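PDB 1PC6: protein ninB from Enterobacteria phage lambda, which probably acts as the phage recombination protein Orf, with functional similarity to the Escherichia coli RecFOR proteins that initiate genetic exchange. Local coordinates for residues L49-V60 with A69-T77. Sequence-based numbering, arbitrary orientation.
Sequences LWACLGDVSRQV and AESWKCVFT. With BME (beta-mercaptoethanol), chain C.
One water ties W72 to the C-terminal end of helix 43-59 and the residue that follows it: it accepts from NE1 of W72 at 3.0 Å, in the plane of the indole, and hydrogen-bonds to the carbonyl oxygens of S57 and V60. The bridge belongs to a helix-loop-helix arrangement within the ninB fold, in which residues 49-59 and 69-77 cross almost perpendicularly, their axes 101° apart and 8.5 Å at closest approach. The backbones come nearest where the CA atoms of L53 and A69 are 4.7 Å apart, and the CB atoms of these two residues also touch at 3.6 Å. The methyl of A69 also meets the edge of the W50 indole, 3.3 Å from CZ3.

On the W72 side, CG1 of V56 stands over one face, 3.6 Å from the centroid of the six-membered ring and 16° off its normal, which defines a CH-pi contact. With CG1 anti to the backbone N (chi1 170°), V56 directs this branch at the ring, while CG2 of V60 approaches CZ2 of the same indole obliquely. W62 and F119 also meet W72, placing it in a wider aromatic cluster that includes F76, edge-to-face with F119.

Farther along, L53 fans its two methyls: CD1 reaches CB of K73 and CD2 reaches the F76 ring. The polar ends look elsewhere, S57 OG bonding to L67 O and E70 forming a salt bridge to R103 of the second subunit. K73 bends at chi3 and chi4, bringing NZ to T101 OG1 and leaving CD 3.9 Å from CZ2 of W50.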
# COMPACT_ATOMS: atom_id res chain seq x y z
N LEU A 49 4.17 1.62 -12.76
CA LEU A 49 3.02 0.72 -12.62
C LEU A 49 1.71 1.49 -12.57
O LEU A 49 0.77 1.19 -13.30
CB LEU A 49 3.12 -0.11 -11.34
CG LEU A 49 1.81 -0.78 -10.87
CD1 LEU A 49 1.65 -2.17 -11.48
CD2 LEU A 49 1.80 -0.88 -9.36
N TRP A 50 1.64 2.48 -11.70
CA TRP A 50 0.42 3.25 -11.57
C TRP A 50 0.11 4.17 -12.72
O TRP A 50 -1.03 4.58 -12.88
CB TRP A 50 0.42 4.02 -10.26
CG TRP A 50 0.24 3.10 -9.11
CD1 TRP A 50 1.21 2.59 -8.32
CD2 TRP A 50 -0.98 2.46 -8.73
NE1 TRP A 50 0.68 1.66 -7.46
CE2 TRP A 50 -0.67 1.56 -7.70
CE3 TRP A 50 -2.30 2.55 -9.17
CZ2 TRP A 50 -1.63 0.75 -7.09
CZ3 TRP A 50 -3.26 1.75 -8.57
CH2 TRP A 50 -2.92 0.86 -7.54
N ALA A 51 1.11 4.50 -13.51
CA ALA A 51 0.87 5.35 -14.66
C ALA A 51 0.24 4.47 -15.74
O ALA A 51 -0.60 4.92 -16.51
CB ALA A 51 2.17 5.96 -15.16
N CYS A 52 0.67 3.20 -15.77
CA CYS A 52 0.15 2.22 -16.73
C CYS A 52 -1.29 1.93 -16.40
O CYS A 52 -2.19 2.11 -17.23
CB CYS A 52 0.91 0.91 -16.63
SG CYS A 52 2.60 1.06 -17.09
N LEU A 53 -1.50 1.45 -15.17
CA LEU A 53 -2.82 1.14 -14.69
C LEU A 53 -3.74 2.33 -14.96
O LEU A 53 -4.85 2.16 -15.45
CB LEU A 53 -2.77 0.82 -13.19
CG LEU A 53 -1.85 -0.35 -12.84
CD1 LEU A 53 -1.96 -0.67 -11.36
CD2 LEU A 53 -2.24 -1.57 -13.65
N GLY A 54 -3.25 3.54 -14.68
CA GLY A 54 -4.05 4.73 -14.91
C GLY A 54 -4.43 4.90 -16.36
O GLY A 54 -5.58 5.18 -16.68
N ASP A 55 -3.46 4.71 -17.25
CA ASP A 55 -3.67 4.85 -18.68
C ASP A 55 -4.69 3.85 -19.16
O ASP A 55 -5.65 4.21 -19.85
CB ASP A 55 -2.36 4.63 -19.45
CG ASP A 55 -1.39 5.78 -19.29
OD1 ASP A 55 -0.17 5.58 -19.50
OD2 ASP A 55 -1.86 6.89 -18.95
N VAL A 56 -4.49 2.59 -18.81
CA VAL A 56 -5.42 1.55 -19.21
C VAL A 56 -6.78 1.90 -18.65
O VAL A 56 -7.80 1.74 -19.31
CB VAL A 56 -5.00 0.19 -18.66
CG1 VAL A 56 -6.11 -0.82 -18.88
CG2 VAL A 56 -3.72 -0.26 -19.32
N SER A 57 -6.78 2.40 -17.43
CA SER A 57 -7.99 2.79 -16.73
C SER A 57 -8.76 3.76 -17.58
O SER A 57 -9.94 3.59 -17.84
CB SER A 57 -7.63 3.45 -15.41
OG SER A 57 -8.79 3.89 -14.72
N ARG A 58 -8.06 4.81 -17.99
CA ARG A 58 -8.66 5.86 -18.80
C ARG A 58 -9.00 5.44 -20.23
O ARG A 58 -10.02 5.86 -20.78
CB ARG A 58 -7.70 7.06 -18.88
CG ARG A 58 -7.73 8.01 -17.70
CD ARG A 58 -6.82 9.21 -17.96
NE ARG A 58 -5.41 8.81 -17.97
CZ ARG A 58 -4.72 8.44 -16.89
NH1 ARG A 58 -5.31 8.42 -15.70
NH2 ARG A 58 -3.44 8.08 -16.99
N GLN A 59 -8.16 4.61 -20.82
CA GLN A 59 -8.36 4.26 -22.22
C GLN A 59 -9.14 3.02 -22.61
O GLN A 59 -9.86 3.05 -23.60
CB GLN A 59 -7.00 4.26 -22.92
CG GLN A 59 -6.29 5.60 -22.79
CD GLN A 59 -4.94 5.62 -23.44
OE1 GLN A 59 -4.79 5.24 -24.61
NE2 GLN A 59 -3.93 6.07 -22.70
N VAL A 60 -9.03 1.94 -21.87
CA VAL A 60 -9.75 0.75 -22.30
C VAL A 60 -10.92 0.34 -21.39
O VAL A 60 -10.78 0.26 -20.17
CB VAL A 60 -8.74 -0.41 -22.50
CG1 VAL A 60 -7.33 0.15 -22.63
CG2 VAL A 60 -8.82 -1.40 -21.37
N ALA A 69 -7.55 2.32 -11.57
CA ALA A 69 -6.26 1.65 -11.51
C ALA A 69 -6.20 0.48 -10.53
O ALA A 69 -5.62 -0.56 -10.85
CB ALA A 69 -5.17 2.66 -11.16
N GLU A 70 -6.79 0.65 -9.36
CA GLU A 70 -6.76 -0.41 -8.35
C GLU A 70 -7.44 -1.65 -8.87
O GLU A 70 -6.91 -2.76 -8.77
CB GLU A 70 -7.45 0.05 -7.07
CG GLU A 70 -6.93 1.37 -6.51
CD GLU A 70 -7.14 1.48 -5.00
OE1 GLU A 70 -6.53 0.67 -4.27
OE2 GLU A 70 -7.90 2.38 -4.56
N SER A 71 -8.62 -1.46 -9.44
CA SER A 71 -9.39 -2.55 -9.99
C SER A 71 -8.61 -3.24 -11.11
O SER A 71 -8.67 -4.46 -11.23
CB SER A 71 -10.73 -2.04 -10.52
OG SER A 71 -11.50 -1.41 -9.51
N TRP A 72 -7.89 -2.48 -11.93
CA TRP A 72 -7.11 -3.07 -13.01
C TRP A 72 -5.91 -3.85 -12.47
O TRP A 72 -5.46 -4.81 -13.11
CB TRP A 72 -6.64 -2.01 -14.01
CG TRP A 72 -7.60 -1.73 -15.14
CD1 TRP A 72 -8.35 -0.60 -15.31
CD2 TRP A 72 -7.91 -2.58 -16.24
NE1 TRP A 72 -9.10 -0.70 -16.46
CE2 TRP A 72 -8.85 -1.91 -17.05
CE3 TRP A 72 -7.48 -3.86 -16.64
CZ2 TRP A 72 -9.37 -2.46 -18.22
CZ3 TRP A 72 -8.00 -4.41 -17.80
CH2 TRP A 72 -8.93 -3.71 -18.58
N LYS A 73 -5.39 -3.46 -11.31
CA LYS A 73 -4.25 -4.17 -10.75
C LYS A 73 -4.72 -5.59 -10.42
O LYS A 73 -4.01 -6.56 -10.68
CB LYS A 73 -3.73 -3.47 -9.49
CG LYS A 73 -2.42 -4.03 -8.97
CD LYS A 73 -1.75 -3.10 -7.96
CE LYS A 73 -2.42 -3.11 -6.57
NZ LYS A 73 -1.98 -4.23 -5.69
N CYS A 74 -5.92 -5.70 -9.87
CA CYS A 74 -6.51 -6.99 -9.53
C CYS A 74 -6.60 -7.90 -10.75
O CYS A 74 -6.07 -9.02 -10.76
CB CYS A 74 -7.93 -6.80 -8.97
SG CYS A 74 -8.02 -6.66 -7.19
N VAL A 75 -7.29 -7.42 -11.78
CA VAL A 75 -7.47 -8.17 -13.01
C VAL A 75 -6.13 -8.64 -13.53
O VAL A 75 -5.95 -9.82 -13.86
CB VAL A 75 -8.16 -7.31 -14.09
CG1 VAL A 75 -8.46 -8.16 -15.31
CG2 VAL A 75 -9.42 -6.68 -13.54
N PHE A 76 -5.17 -7.72 -13.61
CA PHE A 76 -3.87 -8.10 -14.11
C PHE A 76 -3.21 -9.09 -13.18
O PHE A 76 -2.71 -10.11 -13.64
CB PHE A 76 -2.99 -6.86 -14.32
CG PHE A 76 -3.30 -6.12 -15.59
CD1 PHE A 76 -3.20 -6.75 -16.82
CD2 PHE A 76 -3.73 -4.80 -15.55
CE1 PHE A 76 -3.52 -6.08 -18.00
CE2 PHE A 76 -4.05 -4.11 -16.73
CZ PHE A 76 -3.95 -4.75 -17.96
N THR A 77 -3.20 -8.82 -11.88
CA THR A 77 -2.59 -9.75 -10.95
C THR A 77 -3.31 -11.09 -10.99
O THR A 77 -2.69 -12.14 -10.86
CB THR A 77 -2.65 -9.20 -9.53
OG1 THR A 77 -1.87 -8.00 -9.45
CG2 THR A 77 -2.10 -10.21 -8.55
C1 BME C . -3.41 -6.74 -6.79
C2 BME C . -4.41 -7.90 -6.88
O1 BME C . -4.07 -5.52 -7.04
S2 BME C . -5.73 -7.69 -5.65
O HOH W 1 -11.22 1.07 -17.52